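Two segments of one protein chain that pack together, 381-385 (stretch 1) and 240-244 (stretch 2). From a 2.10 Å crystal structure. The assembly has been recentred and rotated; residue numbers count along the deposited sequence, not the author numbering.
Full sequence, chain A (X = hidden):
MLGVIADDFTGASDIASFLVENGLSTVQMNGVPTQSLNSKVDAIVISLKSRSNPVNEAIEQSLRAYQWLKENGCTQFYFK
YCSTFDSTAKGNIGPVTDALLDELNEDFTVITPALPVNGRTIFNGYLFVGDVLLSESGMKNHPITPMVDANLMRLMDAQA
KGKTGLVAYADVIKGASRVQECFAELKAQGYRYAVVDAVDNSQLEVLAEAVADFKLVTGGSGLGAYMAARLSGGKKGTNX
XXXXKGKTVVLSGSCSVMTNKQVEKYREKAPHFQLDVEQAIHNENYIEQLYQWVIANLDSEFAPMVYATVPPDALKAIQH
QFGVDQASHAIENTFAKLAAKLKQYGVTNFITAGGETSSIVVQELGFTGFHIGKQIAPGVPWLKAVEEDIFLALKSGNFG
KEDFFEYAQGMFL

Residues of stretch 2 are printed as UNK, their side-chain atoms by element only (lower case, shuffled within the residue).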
# COMPACT_ATOMS: atom_id res chain seq x y z
N PRO A 381 9.46 -0.27 -0.40
CA PRO A 381 10.02 -0.81 -1.64
C PRO A 381 10.61 0.31 -2.52
O PRO A 381 10.43 1.50 -2.24
CB PRO A 381 8.79 -1.44 -2.31
CG PRO A 381 7.70 -0.51 -1.90
CD PRO A 381 7.99 -0.28 -0.43
N TRP A 382 11.38 -0.07 -3.53
CA TRP A 382 11.93 0.90 -4.46
C TRP A 382 10.82 1.16 -5.46
O TRP A 382 10.09 0.23 -5.83
CB TRP A 382 13.17 0.35 -5.18
CG TRP A 382 14.45 0.84 -4.58
CD1 TRP A 382 15.42 0.09 -3.97
CD2 TRP A 382 14.88 2.21 -4.49
NE1 TRP A 382 16.42 0.91 -3.49
CE2 TRP A 382 16.11 2.21 -3.79
CE3 TRP A 382 14.34 3.43 -4.92
CZ2 TRP A 382 16.81 3.40 -3.52
CZ3 TRP A 382 15.03 4.61 -4.65
CH2 TRP A 382 16.26 4.58 -3.95
N LEU A 383 10.68 2.41 -5.89
CA LEU A 383 9.63 2.78 -6.83
C LEU A 383 10.21 3.42 -8.09
O LEU A 383 11.38 3.77 -8.14
CB LEU A 383 8.67 3.78 -6.18
CG LEU A 383 7.99 3.50 -4.84
CD1 LEU A 383 7.32 4.77 -4.31
CD2 LEU A 383 6.96 2.39 -5.00
N LYS A 384 9.40 3.50 -9.13
CA LYS A 384 9.79 4.17 -10.35
C LYS A 384 8.51 4.71 -10.93
O LYS A 384 7.54 3.98 -11.09
CB LYS A 384 10.46 3.26 -11.37
CG LYS A 384 11.07 4.09 -12.50
CD LYS A 384 11.59 3.27 -13.66
CE LYS A 384 10.48 2.89 -14.62
NZ LYS A 384 9.82 4.08 -15.24
N ALA A 385 8.51 6.01 -11.20
CA ALA A 385 7.35 6.68 -11.75
C ALA A 385 6.94 6.05 -13.06
O ALA A 385 7.78 5.48 -13.77
CB ALA A 385 7.66 8.16 -11.95
N UNK A 240 13.28 -8.08 -8.37
CA UNK A 240 12.51 -6.86 -8.53
C UNK A 240 13.55 -5.77 -8.77
O UNK A 240 14.64 -5.80 -8.18
c UNK A 240 11.69 -6.58 -7.29
N UNK A 241 13.23 -4.82 -9.64
CA UNK A 241 14.15 -3.74 -9.98
C UNK A 241 14.61 -2.84 -8.85
O UNK A 241 13.98 -2.75 -7.79
c UNK A 241 10.35 -0.26 -9.82
c UNK A 241 13.55 -2.87 -11.10
c UNK A 241 12.42 -1.96 -10.64
c UNK A 241 12.70 -0.74 -10.04
c UNK A 241 11.09 -2.33 -10.84
c UNK A 241 11.67 0.12 -9.62
c UNK A 241 10.06 -1.49 -10.43
N UNK A 242 15.73 -2.17 -9.09
CA UNK A 242 16.32 -1.19 -8.18
C UNK A 242 16.74 0.00 -9.08
O UNK A 242 16.65 -0.07 -10.31
c UNK A 242 17.55 -1.75 -7.38
c UNK A 242 17.11 -2.74 -6.34
o UNK A 242 18.50 -2.38 -8.27
N UNK A 243 17.09 1.15 -8.48
CA UNK A 243 17.49 2.26 -9.35
C UNK A 243 18.77 1.97 -10.11
O UNK A 243 19.64 1.25 -9.62
c UNK A 243 17.72 3.40 -8.35
c UNK A 243 17.02 1.59 -7.08
c UNK A 243 16.79 3.07 -7.24
N UNK A 244 18.86 2.47 -11.33
CA UNK A 244 20.08 2.31 -12.11
C UNK A 244 20.99 3.46 -11.69
O UNK A 244 20.52 4.43 -11.10
o UNK A 244 18.68 3.22 -13.90
c UNK A 244 19.81 2.38 -13.63
c UNK A 244 19.56 0.97 -14.19

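Position 240 carries a single side-chain carbon, bonded to CA and leading no further. It lies out of reach of stretch 1: its CB is 7.1 Å from O of Trp382, and the lone methyl identifies it as Ala240.

At position 241 there are seven side-chain carbons and no heteroatom: one carbon joined to CA, followed by a closed ring of six. The CA-to-CB bond runs sideways to stretch 1, yet the ring comes nearer and reaches the backbone of stretch 1. An all-carbon six-membered ring on a one-carbon linker, without a hydroxyl, is Phe241. With chi1 in the p well at 74°, its ring lies beside stretch 1 at Leu383, where CE1 of Phe241 is 3.9 Å from C of Leu383, close to the plane of the phenyl ring and at its edge. The same CE1 of Phe241 is 3.8 Å from CB of Lys384, and CZ of Phe241 lies 4.0 Å from O of Trp382, so the phenylalanine spans three consecutive residues, 382 to 384.

Position 242 has three side-chain atoms, a carbon that branches to one oxygen and one carbon. Its contact with stretch 1 is light, the terminal carbon lying near the indole of Trp382. This beta-branched hydroxyl side chain is that of Thr242, whose methyl CG2 approaches CD1 of Trp382 to 4.1 Å.

At position 243 three carbons close a ring onto the backbone nitrogen. The CA-to-CB bond points toward stretch 1, and a ring carbon lies over one face of the indole of Trp382. The closed ring is the signature of proline, and CG of Pro243 is 3.4 Å from CE3 of Trp382.

Position 244, exposed and out of reach of stretch 1, again shows one carbon bearing an oxygen and a carbon, and is Thr244.

The contact rests on packing, for no hydrogen bond crosses between the stretches, and together they bury 272 Å². Its best-defined element is a CH-pi interaction: CG of Pro243 sits 3.3 Å from the centroid of the six-membered ring of Trp382, only 7° off the ring normal, so the proline carbon rests almost squarely on the aromatic face. The indole NE1 is meanwhile satisfied by a hydrogen bond elsewhere in the structure. Phe241 provides the second area of contact, along the backbone of stretch 1. Lys384 contributes the aliphatic base of its side chain while its end leads away, and NZ of Lys384 donates a hydrogen bond to O of Ala385 at 2.9 Å, leaving its charged group out of the apolar contact.

Stretch 2 240-244: AFTPT
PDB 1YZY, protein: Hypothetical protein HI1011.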